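Local coordinates for coenzyme F420-dependent N(5),N(10)-methenyltetrahydromethanopterin reductase-related protein (Desulfurobacterium thermolithotrophum DSM 11699, PDB 6HUZ) that binds the iron-guanylylpyridinol cofactor and, as a bacterial paralog of [Fe]-hydrogenase, uses tetrahydrofolate derivatives as substrates, at residues A[6-11]-A[58-63]; A[16-21]-A[148-153]. All blocks are in the same frame, centred on the assembly; numbering follows the deposited sequence.

Contact 1 (A[6-11]-A[58-63]). With FE9 (iron-guanylyl pyridinol cofactor), chain B.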
ATOM      1  N   TYR A   6      28.438   5.486 -16.662  1.00 40.69           N
ATOM      2  CA  TYR A   6      28.129   6.848 -17.076  1.00 40.93           C
ATOM      3  C   TYR A   6      27.759   7.629 -15.840  1.00 43.90           C
ATOM      4  O   TYR A   6      26.755   7.313 -15.245  1.00 42.32           O
ATOM      5  CB  TYR A   6      26.978   6.827 -18.086  1.00 41.42           C
ATOM      6  CG  TYR A   6      27.450   6.430 -19.469  1.00 41.55           C
ATOM      7  CD1 TYR A   6      27.982   7.369 -20.339  1.00 43.12           C
ATOM      8  CD2 TYR A   6      27.383   5.111 -19.898  1.00 43.20           C
ATOM      9  CE1 TYR A   6      28.469   7.001 -21.592  1.00 43.12           C
ATOM     10  CE2 TYR A   6      27.863   4.732 -21.154  1.00 42.08           C
ATOM     11  CZ  TYR A   6      28.369   5.688 -22.012  1.00 44.11           C
ATOM     12  OH  TYR A   6      28.843   5.319 -23.254  1.00 44.86           O
ATOM     13  N   GLY A   7      28.573   8.610 -15.450  1.00 41.30           N
ATOM     14  CA  GLY A   7      28.319   9.429 -14.266  1.00 39.90           C
ATOM     15  C   GLY A   7      29.287   9.165 -13.129  1.00 42.74           C
ATOM     16  O   GLY A   7      29.429   8.033 -12.690  1.00 42.18           O
ATOM     17  N   PHE A   8      29.982  10.201 -12.646  1.00 43.90           N
ATOM     18  CA  PHE A   8      30.953  10.012 -11.557  1.00 42.11           C
ATOM     19  C   PHE A   8      30.270   9.806 -10.206  1.00 39.90           C
ATOM     20  O   PHE A   8      30.739   9.001  -9.397  1.00 37.67           O
ATOM     21  CB  PHE A   8      31.886  11.240 -11.455  1.00 41.09           C
ATOM     22  CG  PHE A   8      33.114  11.026 -10.595  1.00 41.40           C
ATOM     23  CD1 PHE A   8      34.278  10.485 -11.134  1.00 42.92           C
ATOM     24  CD2 PHE A   8      33.105  11.360  -9.248  1.00 39.29           C
ATOM     25  CE1 PHE A   8      35.420  10.309 -10.349  1.00 45.05           C
ATOM     26  CE2 PHE A   8      34.239  11.168  -8.461  1.00 43.21           C
ATOM     27  CZ  PHE A   8      35.396  10.651  -9.019  1.00 44.49           C
ATOM     28  N   GLY A   9      29.217  10.577  -9.978  1.00 36.38           N
ATOM     29  CA  GLY A   9      28.435  10.613  -8.747  1.00 34.37           C
ATOM     30  C   GLY A   9      28.664  12.013  -8.202  1.00 38.51           C
ATOM     31  O   GLY A   9      29.754  12.552  -8.394  1.00 40.62           O
ATOM     32  N   SER A  10      27.670  12.646  -7.559  1.00 34.78           N
ATOM     33  CA  SER A  10      27.858  14.002  -7.059  1.00 36.97           C
ATOM     34  C   SER A  10      28.728  14.128  -5.805  1.00 41.66           C
ATOM     35  O   SER A  10      28.283  13.822  -4.706  1.00 39.92           O
ATOM     36  CB  SER A  10      26.530  14.692  -6.822  1.00 34.91           C
ATOM     37  OG  SER A  10      26.675  15.850  -6.008  1.00 37.09           O
ATOM     38  N   LEU A  11      29.938  14.628  -5.955  1.00 41.43           N
ATOM     39  CA  LEU A  11      30.841  14.812  -4.816  1.00 42.09           C
ATOM     40  C   LEU A  11      30.201  15.684  -3.700  1.00 45.62           C
ATOM     41  O   LEU A  11      30.250  15.327  -2.519  1.00 49.31           O
ATOM     42  CB  LEU A  11      32.142  15.456  -5.280  1.00 43.31           C
ATOM     43  CG  LEU A  11      33.069  14.550  -6.093  1.00 43.17           C
ATOM     44  CD1 LEU A  11      34.079  15.379  -6.883  1.00 43.30           C
ATOM     45  CD2 LEU A  11      33.822  13.589  -5.193  1.00 46.98           C
ATOM     46  N   ASP A  58      42.124  16.546  -8.035  1.00 56.12           N
ATOM     47  CA  ASP A  58      43.191  15.696  -8.573  1.00 58.61           C
ATOM     48  C   ASP A  58      43.480  14.436  -7.749  1.00 60.65           C
ATOM     49  O   ASP A  58      43.682  13.378  -8.328  1.00 58.20           O
ATOM     50  CB  ASP A  58      44.470  16.516  -8.777  1.00 64.83           C
ATOM     51  CG  ASP A  58      44.218  17.784  -9.566  1.00100.22           C
ATOM     52  OD1 ASP A  58      44.306  17.736 -10.812  1.00104.47           O
ATOM     53  OD2 ASP A  58      43.917  18.825  -8.938  1.00117.32           O
ATOM     54  N   GLU A  59      43.490  14.547  -6.421  1.00 60.47           N
ATOM     55  CA  GLU A  59      43.755  13.422  -5.529  1.00 62.16           C
ATOM     56  C   GLU A  59      42.706  12.305  -5.701  1.00 61.44           C
ATOM     57  O   GLU A  59      43.049  11.119  -5.728  1.00 60.82           O
ATOM     58  CB  GLU A  59      43.792  13.929  -4.082  1.00 65.77           C
ATOM     59  CG  GLU A  59      44.244  12.898  -3.065  1.00 90.07           C
ATOM     60  CD  GLU A  59      44.813  13.465  -1.776  1.00136.86           C
ATOM     61  OE1 GLU A  59      44.846  14.709  -1.627  1.00140.80           O
ATOM     62  OE2 GLU A  59      45.231  12.658  -0.914  1.00140.55           O
ATOM     63  N   ILE A  60      41.430  12.685  -5.829  1.00 54.62           N
ATOM     64  CA  ILE A  60      40.353  11.726  -6.018  1.00 53.25           C
ATOM     65  C   ILE A  60      40.443  11.154  -7.421  1.00 54.65           C
ATOM     66  O   ILE A  60      40.286   9.951  -7.598  1.00 54.01           O
ATOM     67  CB  ILE A  60      38.999  12.399  -5.732  1.00 54.96           C
ATOM     68  CG1 ILE A  60      38.860  12.628  -4.221  1.00 57.59           C
ATOM     69  CG2 ILE A  60      37.842  11.550  -6.256  1.00 53.31           C
ATOM     70  CD1 ILE A  60      37.819  13.675  -3.830  1.00 57.57           C
ATOM     71  N   ARG A  61      40.700  12.005  -8.416  1.00 49.25           N
ATOM     72  CA  ARG A  61      40.829  11.537  -9.795  1.00 52.27           C
ATOM     73  C   ARG A  61      41.973  10.516  -9.908  1.00 56.70           C
ATOM     74  O   ARG A  61      41.793   9.455 -10.521  1.00 54.02           O
ATOM     75  CB  ARG A  61      41.068  12.728 -10.734  1.00 61.45           C
ATOM     76  CG  ARG A  61      40.966  12.379 -12.206  1.00 75.32           C
ATOM     77  CD  ARG A  61      41.398  13.517 -13.121  1.00 83.64           C
ATOM     78  NE  ARG A  61      41.480  13.053 -14.510  1.00 90.33           N
ATOM     79  CZ  ARG A  61      41.103  13.753 -15.578  1.00100.04           C
ATOM     80  NH1 ARG A  61      41.214  13.227 -16.794  1.00 82.96           N
ATOM     81  NH2 ARG A  61      40.615  14.982 -15.441  1.00 84.27           N
ATOM     82  N   LYS A  62      43.140  10.831  -9.302  1.00 56.31           N
ATOM     83  CA  LYS A  62      44.320   9.960  -9.319  1.00 57.19           C
ATOM     84  C   LYS A  62      44.006   8.600  -8.702  1.00 60.35           C
ATOM     85  O   LYS A  62      44.481   7.576  -9.202  1.00 58.11           O
ATOM     86  CB  LYS A  62      45.486  10.609  -8.556  1.00 60.07           C
ATOM     87  CG  LYS A  62      46.628   9.633  -8.240  1.00 76.80           C
ATOM     88  CD  LYS A  62      47.912  10.354  -7.832  1.00 91.77           C
ATOM     89  CE  LYS A  62      49.136   9.466  -7.924  1.00 98.92           C
ATOM     90  NZ  LYS A  62      49.147   8.416  -6.868  1.00105.08           N
ATOM     91  N   LYS A  63      43.235   8.595  -7.604  1.00 53.14           N
ATOM     92  CA  LYS A  63      42.858   7.351  -6.918  1.00 53.29           C
ATOM     93  C   LYS A  63      42.018   6.467  -7.860  1.00 54.81           C
ATOM     94  O   LYS A  63      42.206   5.248  -7.907  1.00 55.15           O
ATOM     95  CB  LYS A  63      42.081   7.704  -5.634  1.00 58.08           C
ATOM     96  CG  LYS A  63      41.645   6.508  -4.796  1.00 85.12           C
ATOM     97  CD  LYS A  63      40.850   6.942  -3.567  1.00 97.44           C
ATOM     98  CE  LYS A  63      40.375   5.761  -2.755  1.00117.58           C
ATOM     99  NZ  LYS A  63      39.593   6.184  -1.562  1.00125.34           N
TER
HETATM  100  O2  FE9 B 401      21.640   9.119  -4.847  1.00 34.73           O
HETATM  101 FE   FE9 B 401      21.305   6.065  -5.826  1.00 38.83          FE
HETATM  102  C1F FE9 B 401      22.974   5.921  -5.086  1.00 43.65           C
HETATM  103  O1F FE9 B 401      24.006   5.827  -4.630  1.00 45.55           O
HETATM  104  C2F FE9 B 401      20.894   4.423  -5.116  1.00 42.29           C
HETATM  105  O2F FE9 B 401      20.666   3.397  -4.702  1.00 38.49           O
HETATM  106  C8  FE9 B 401      21.785   5.321  -7.513  1.00 36.75           C
HETATM  107  O18 FE9 B 401      21.849   4.120  -7.709  1.00 41.07           O
HETATM  108  C7  FE9 B 401      22.083   6.280  -8.654  1.00 36.62           C
HETATM  109  C6  FE9 B 401      22.154   7.645  -8.031  1.00 33.09           C
HETATM  110  N1  FE9 B 401      21.827   7.751  -6.669  1.00 36.67           N
HETATM  111  C5  FE9 B 401      22.575   8.806  -8.832  1.00 35.77           C
HETATM  112  C5M FE9 B 401      22.870   8.634 -10.294  1.00 28.74           C
HETATM  113  C4  FE9 B 401      22.643  10.120  -8.171  1.00 39.15           C
HETATM  114  C3  FE9 B 401      22.289  10.227  -6.729  1.00 37.50           C
HETATM  115  C3M FE9 B 401      22.356  11.534  -5.980  1.00 29.52           C
HETATM  116  C2  FE9 B 401      21.886   8.971  -5.992  1.00 32.60           C
HETATM  117  O3P FE9 B 401      22.955  11.189  -8.954  1.00 43.88           O
HETATM  118  P1  FE9 B 401      24.414  11.882  -8.985  1.00 36.62           P
HETATM  119  O1P FE9 B 401      25.143  11.532  -7.776  1.00 26.09           O
HETATM  120  O2P FE9 B 401      24.169  13.481  -8.939  1.00 34.30           O
HETATM  121  O5' FE9 B 401      25.122  11.355 -10.311  1.00 35.40           O
HETATM  122  C5' FE9 B 401      24.726  11.773 -11.608  1.00 33.42           C
HETATM  123  C4' FE9 B 401      26.011  11.941 -12.412  1.00 29.23           C
HETATM  124  O4' FE9 B 401      25.690  12.188 -13.776  1.00 33.96           O
HETATM  125  C1' FE9 B 401      26.683  13.058 -14.303  1.00 30.10           C
HETATM  126  C2' FE9 B 401      26.935  14.034 -13.173  1.00 41.09           C
HETATM  127  O2' FE9 B 401      28.178  14.741 -13.274  1.00 48.18           O
HETATM  128  C3' FE9 B 401      26.856  13.128 -11.950  1.00 33.67           C
HETATM  129  O3' FE9 B 401      28.136  12.658 -11.525  1.00 35.22           O
HETATM  130  N9A FE9 B 401      26.214  13.633 -15.578  1.00 33.44           N
HETATM  131  C4A FE9 B 401      26.465  13.048 -16.726  1.00 37.87           C
HETATM  132  N3A FE9 B 401      27.188  11.957 -17.067  1.00 39.37           N
HETATM  133  C2A FE9 B 401      27.313  11.641 -18.373  1.00 37.18           C
HETATM  134  N2A FE9 B 401      28.010  10.521 -18.666  1.00 37.80           N
HETATM  135  N1A FE9 B 401      26.772  12.363 -19.372  1.00 38.06           N
HETATM  136  C6A FE9 B 401      26.085  13.497 -19.150  1.00 35.53           C
HETATM  137  O6A FE9 B 401      25.576  14.143 -20.082  1.00 37.70           O
HETATM  138  C5A FE9 B 401      25.870  13.904 -17.760  1.00 37.77           C
HETATM  139  N7A FE9 B 401      25.251  14.912 -17.126  1.00 37.73           N
HETATM  140  C8A FE9 B 401      25.466  14.732 -15.797  1.00 31.54           C
HETATM  141  O   HOH W   1      20.021   7.151  -4.335  1.00 38.05           O

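Contact 2 (A[16-21]-A[148-153]). With FE9 (iron-guanylyl pyridinol cofactor), chain B.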
ATOM      1  N   ASN A  16      28.610  17.029   1.504  1.00 35.10           N
ATOM      2  CA  ASN A  16      28.025  18.134   2.275  1.00 37.73           C
ATOM      3  C   ASN A  16      26.546  18.099   2.560  1.00 44.69           C
ATOM      4  O   ASN A  16      26.160  18.498   3.646  1.00 43.13           O
ATOM      5  CB  ASN A  16      28.345  19.452   1.581  1.00 37.58           C
ATOM      6  CG  ASN A  16      29.788  19.570   1.157  1.00 52.92           C
ATOM      7  OD1 ASN A  16      30.719  19.247   1.913  1.00 39.16           O
ATOM      8  ND2 ASN A  16      30.013  20.037  -0.051  1.00 40.58           N
ATOM      9  N   LYS A  17      25.734  17.666   1.595  1.00 40.31           N
ATOM     10  CA  LYS A  17      24.296  17.617   1.729  1.00 41.59           C
ATOM     11  C   LYS A  17      23.938  16.437   2.582  1.00 41.93           C
ATOM     12  O   LYS A  17      23.301  16.624   3.617  1.00 39.73           O
ATOM     13  CB  LYS A  17      23.655  17.610   0.351  1.00 43.13           C
ATOM     14  CG  LYS A  17      24.049  18.895  -0.362  1.00 36.58           C
ATOM     15  CD  LYS A  17      23.428  19.040  -1.725  1.00 48.86           C
ATOM     16  CE  LYS A  17      23.880  20.350  -2.355  1.00 52.67           C
ATOM     17  NZ  LYS A  17      22.958  20.802  -3.436  1.00 59.43           N
ATOM     18  N   LEU A  18      24.368  15.241   2.176  1.00 38.25           N
ATOM     19  CA  LEU A  18      24.179  14.015   2.935  1.00 34.96           C
ATOM     20  C   LEU A  18      25.613  13.646   3.368  1.00 46.17           C
ATOM     21  O   LEU A  18      26.479  13.323   2.539  1.00 51.03           O
ATOM     22  CB  LEU A  18      23.510  12.890   2.120  1.00 32.74           C
ATOM     23  CG  LEU A  18      23.205  11.572   2.874  1.00 35.96           C
ATOM     24  CD1 LEU A  18      22.011  11.722   3.856  1.00 36.09           C
ATOM     25  CD2 LEU A  18      22.835  10.466   1.898  1.00 36.14           C
ATOM     26  N   ASN A  19      25.872  13.750   4.661  1.00 41.31           N
ATOM     27  CA  ASN A  19      27.154  13.428   5.253  1.00 40.01           C
ATOM     28  C   ASN A  19      27.308  11.888   5.221  1.00 43.21           C
ATOM     29  O   ASN A  19      27.171  11.256   6.258  1.00 44.98           O
ATOM     30  CB  ASN A  19      27.151  13.917   6.692  1.00 40.10           C
ATOM     31  CG  ASN A  19      28.524  13.907   7.301  1.00 64.83           C
ATOM     32  OD1 ASN A  19      29.486  13.478   6.672  1.00 53.10           O
ATOM     33  ND2 ASN A  19      28.647  14.379   8.534  1.00 57.38           N
ATOM     34  N   VAL A  20      27.580  11.298   4.046  1.00 40.10           N
ATOM     35  CA  VAL A  20      27.708   9.840   3.872  1.00 38.98           C
ATOM     36  C   VAL A  20      28.830   9.194   4.747  1.00 43.74           C
ATOM     37  O   VAL A  20      28.594   8.126   5.324  1.00 40.69           O
ATOM     38  CB  VAL A  20      27.826   9.447   2.377  1.00 37.60           C
ATOM     39  CG1 VAL A  20      28.086   7.952   2.232  1.00 32.09           C
ATOM     40  CG2 VAL A  20      26.546   9.822   1.624  1.00 36.48           C
ATOM     41  N   PRO A  21      30.026   9.771   4.900  1.00 43.58           N
ATOM     42  CA  PRO A  21      31.019   9.111   5.770  1.00 44.92           C
ATOM     43  C   PRO A  21      30.503   8.947   7.212  1.00 48.63           C
ATOM     44  O   PRO A  21      30.783   7.943   7.858  1.00 50.70           O
ATOM     45  CB  PRO A  21      32.246  10.039   5.691  1.00 48.02           C
ATOM     46  CG  PRO A  21      32.066  10.838   4.444  1.00 50.50           C
ATOM     47  CD  PRO A  21      30.566  11.015   4.316  1.00 44.18           C
ATOM     48  N   ALA A 148      21.064  -0.123  -4.608  1.00 26.70           N
ATOM     49  CA  ALA A 148      20.113  -0.142  -3.462  1.00 23.29           C
ATOM     50  C   ALA A 148      20.962   0.157  -2.226  1.00 29.86           C
ATOM     51  O   ALA A 148      20.899  -0.523  -1.195  1.00 30.01           O
ATOM     52  CB  ALA A 148      19.466  -1.528  -3.347  1.00 22.15           C
ATOM     53  N   ALA A 149      21.828   1.154  -2.400  1.00 30.93           N
ATOM     54  CA  ALA A 149      22.825   1.605  -1.421  1.00 29.19           C
ATOM     55  C   ALA A 149      23.696   2.613  -2.161  1.00 32.24           C
ATOM     56  O   ALA A 149      23.543   2.768  -3.377  1.00 29.64           O
ATOM     57  CB  ALA A 149      23.710   0.405  -0.976  1.00 27.54           C
ATOM     58  N   ILE A 150      24.602   3.299  -1.443  1.00 29.40           N
ATOM     59  CA  ILE A 150      25.496   4.233  -2.091  1.00 29.50           C
ATOM     60  C   ILE A 150      26.839   3.496  -2.312  1.00 35.45           C
ATOM     61  O   ILE A 150      27.549   3.213  -1.332  1.00 35.98           O
ATOM     62  CB  ILE A 150      25.692   5.519  -1.238  1.00 28.81           C
ATOM     63  CG1 ILE A 150      24.315   6.264  -1.101  1.00 28.00           C
ATOM     64  CG2 ILE A 150      26.795   6.412  -1.839  1.00 27.51           C
ATOM     65  CD1 ILE A 150      24.364   7.451  -0.073  1.00 35.98           C
ATOM     66  N   PRO A 151      27.232   3.189  -3.564  1.00 32.47           N
ATOM     67  CA  PRO A 151      28.523   2.498  -3.761  1.00 34.47           C
ATOM     68  C   PRO A 151      29.654   3.273  -3.100  1.00 40.57           C
ATOM     69  O   PRO A 151      29.758   4.502  -3.280  1.00 40.93           O
ATOM     70  CB  PRO A 151      28.659   2.459  -5.279  1.00 34.36           C
ATOM     71  CG  PRO A 151      27.214   2.373  -5.757  1.00 33.35           C
ATOM     72  CD  PRO A 151      26.559   3.411  -4.861  1.00 31.58           C
ATOM     73  N   GLY A 152      30.461   2.551  -2.316  1.00 35.29           N
ATOM     74  CA  GLY A 152      31.579   3.113  -1.566  1.00 38.45           C
ATOM     75  C   GLY A 152      31.352   3.069  -0.068  1.00 40.81           C
ATOM     76  O   GLY A 152      32.279   3.297   0.721  1.00 37.88           O
ATOM     77  N   THR A 153      30.113   2.780   0.335  1.00 39.52           N
ATOM     78  CA  THR A 153      29.744   2.654   1.739  1.00 39.69           C
ATOM     79  C   THR A 153      29.804   1.142   2.092  1.00 39.32           C
ATOM     80  O   THR A 153      29.616   0.289   1.220  1.00 32.17           O
ATOM     81  CB  THR A 153      28.346   3.212   1.968  1.00 36.40           C
ATOM     82  OG1 THR A 153      27.422   2.450   1.186  1.00 35.96           O
ATOM     83  CG2 THR A 153      28.240   4.700   1.607  1.00 33.06           C
TER
HETATM   84  O2  FE9 B 401      21.640   9.119  -4.847  1.00 34.73           O
HETATM   85 FE   FE9 B 401      21.305   6.065  -5.826  1.00 38.83          FE
HETATM   86  C1F FE9 B 401      22.974   5.921  -5.086  1.00 43.65           C
HETATM   87  O1F FE9 B 401      24.006   5.827  -4.630  1.00 45.55           O
HETATM   88  C2F FE9 B 401      20.894   4.423  -5.116  1.00 42.29           C
HETATM   89  O2F FE9 B 401      20.666   3.397  -4.702  1.00 38.49           O
HETATM   90  C8  FE9 B 401      21.785   5.321  -7.513  1.00 36.75           C
HETATM   91  O18 FE9 B 401      21.849   4.120  -7.709  1.00 41.07           O
HETATM   92  C7  FE9 B 401      22.083   6.280  -8.654  1.00 36.62           C
HETATM   93  C6  FE9 B 401      22.154   7.645  -8.031  1.00 33.09           C
HETATM   94  N1  FE9 B 401      21.827   7.751  -6.669  1.00 36.67           N
HETATM   95  C5  FE9 B 401      22.575   8.806  -8.832  1.00 35.77           C
HETATM   96  C5M FE9 B 401      22.870   8.634 -10.294  1.00 28.74           C
HETATM   97  C4  FE9 B 401      22.643  10.120  -8.171  1.00 39.15           C
HETATM   98  C3  FE9 B 401      22.289  10.227  -6.729  1.00 37.50           C
HETATM   99  C3M FE9 B 401      22.356  11.534  -5.980  1.00 29.52           C
HETATM  100  C2  FE9 B 401      21.886   8.971  -5.992  1.00 32.60           C
HETATM  101  O3P FE9 B 401      22.955  11.189  -8.954  1.00 43.88           O
HETATM  102  P1  FE9 B 401      24.414  11.882  -8.985  1.00 36.62           P
HETATM  103  O1P FE9 B 401      25.143  11.532  -7.776  1.00 26.09           O
HETATM  104  O2P FE9 B 401      24.169  13.481  -8.939  1.00 34.30           O
HETATM  105  O5' FE9 B 401      25.122  11.355 -10.311  1.00 35.40           O
HETATM  106  C5' FE9 B 401      24.726  11.773 -11.608  1.00 33.42           C
HETATM  107  C4' FE9 B 401      26.011  11.941 -12.412  1.00 29.23           C
HETATM  108  O4' FE9 B 401      25.690  12.188 -13.776  1.00 33.96           O
HETATM  109  C1' FE9 B 401      26.683  13.058 -14.303  1.00 30.10           C
HETATM  110  C2' FE9 B 401      26.935  14.034 -13.173  1.00 41.09           C
HETATM  111  O2' FE9 B 401      28.178  14.741 -13.274  1.00 48.18           O
HETATM  112  C3' FE9 B 401      26.856  13.128 -11.950  1.00 33.67           C
HETATM  113  O3' FE9 B 401      28.136  12.658 -11.525  1.00 35.22           O
HETATM  114  N9A FE9 B 401      26.214  13.633 -15.578  1.00 33.44           N
HETATM  115  C4A FE9 B 401      26.465  13.048 -16.726  1.00 37.87           C
HETATM  116  N3A FE9 B 401      27.188  11.957 -17.067  1.00 39.37           N
HETATM  117  C2A FE9 B 401      27.313  11.641 -18.373  1.00 37.18           C
HETATM  118  N2A FE9 B 401      28.010  10.521 -18.666  1.00 37.80           N
HETATM  119  N1A FE9 B 401      26.772  12.363 -19.372  1.00 38.06           N
HETATM  120  C6A FE9 B 401      26.085  13.497 -19.150  1.00 35.53           C
HETATM  121  O6A FE9 B 401      25.576  14.143 -20.082  1.00 37.70           O
HETATM  122  C5A FE9 B 401      25.870  13.904 -17.760  1.00 37.77           C
HETATM  123  N7A FE9 B 401      25.251  14.912 -17.126  1.00 37.73           N
HETATM  124  C8A FE9 B 401      25.466  14.732 -15.797  1.00 31.54           C
HETATM  125  O   HOH W   1      20.021   7.151  -4.335  1.00 38.05           O

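Contact 1 (A[6-11]-A[58-63])
Phe8 carries its ring with CG anti to the backbone N (chi1 -167°), and this brings the far end of the ring to Ile60. On the helix, Ile60 places CG2 anti to its own N and CG1 beside that N (chi1 -72°), so its two branches serve different partners. CG2 meets the outer edge of the Phe8 ring near the ring plane, with Phe8 CZ and Ile60 CG2 3.8 Å apart. The two side chains cross obliquely, and Ile60 meets the ring at its edge, not over a face. CD1, at the end of the other branch, approaches CD2, one of the two delta methyls of Leu11. Here Leu11 CD2 and Ile60 CD1 are 4.2 Å apart, a looser contact. The join is thus small and wholly apolar. Phe8 is buried, while Ile60 and Leu11 are partly exposed. Pro29, Leu48 and Val56 also touch Phe8, and Pro57 touches Leu11.

The backbone beside these side chains holds the cofactor. Gly9 N donates to the ribose atom FE9 O3' at 2.8 Å. Ser10 N donates to the phosphate atom FE9 O1P at 2.8 Å. Gly7 has backbone angles that call for glycine, and a side chain there would crowd FE9 C4'. Gly9 also needs glycine for its backbone angles. Ser10 OG bonds Tyr13 N and caps the following helix. Asp50 OD2 bonds both Phe8 N and the cofactor. A glycine-rich turn between the first strand and the first helix, contacting a ribose and a phosphate, is the nucleotide-binding loop of a Rossmann-type fold.

Contact 2 (A[16-21]-A[148-153])
The pocket shared by the iron-guanylylpyridinol cofactor and methenyltetrahydrofolate includes Ile150, which packs on Leu18 and Val20. CD1 of Ile150 does the touching. Val20 comes to it tip to tip, with Val20 CG2 and Ile150 CD1 3.6 Å apart. Leu18 crosses at a slant, with Leu18 CD2 3.9 Å from Ile150 CD1. With CG1 beside its backbone N (chi1 -63°), Ile150 also faces a carbonyl ligand of the iron. Ile150 CG1 is 3.6 Å from FE9 O1F. Cut back to an alanine, this residue would lose CD1, which is likely to leave Leu18 CD2 and Val20 CG2 without their partner and to open a gap beside that ligand.

The Val20 and Thr153 side chains cross at about a right angle, with Val20 CG1 and Thr153 CG2 3.3 Å apart. The pair is tighter than usual van der Waals contact. Ile150 to Thr153 form a type II turn, with Gly152 in a backbone conformation that calls for glycine. Ile150 O accepts from Thr153 N at 3.1 Å and from Thr153 OG1 at 2.6 Å, the hydroxyl lying 21° from the carbonyl plane. This double grip fixes the turn. Tyr14 and Tyr30 also cover Ile150, and Ile227 of the second subunit packs on Leu18. Water 1 binds the iron at 2.2 Å (FE9 FE to its O) and donates to FE9 O2. The whole is consistent with the active-site cleft of the [Fe]-hydrogenase family, where cofactor and substrate meet near the subunit interface.

The chain starts with strand 2-6, then runs through the loop 6-11 and helix 11-17 to the turn before helix 20-23. Contact 1 closes the first loop when helix 58-66, which follows strand 45-49, packs back on the start of that path. Contact 2 closes a far longer loop. The chain must pass the five remaining strands of the six-stranded parallel sheet before 148-153 returns to 16-21. The two loops cross, since 16-21 lies inside the first and 58-63 inside the second. The centres of the two contacts are about 14 Å apart. They do not touch, but both border the cofactor, contact 1 near its nucleotide part and contact 2 near its iron.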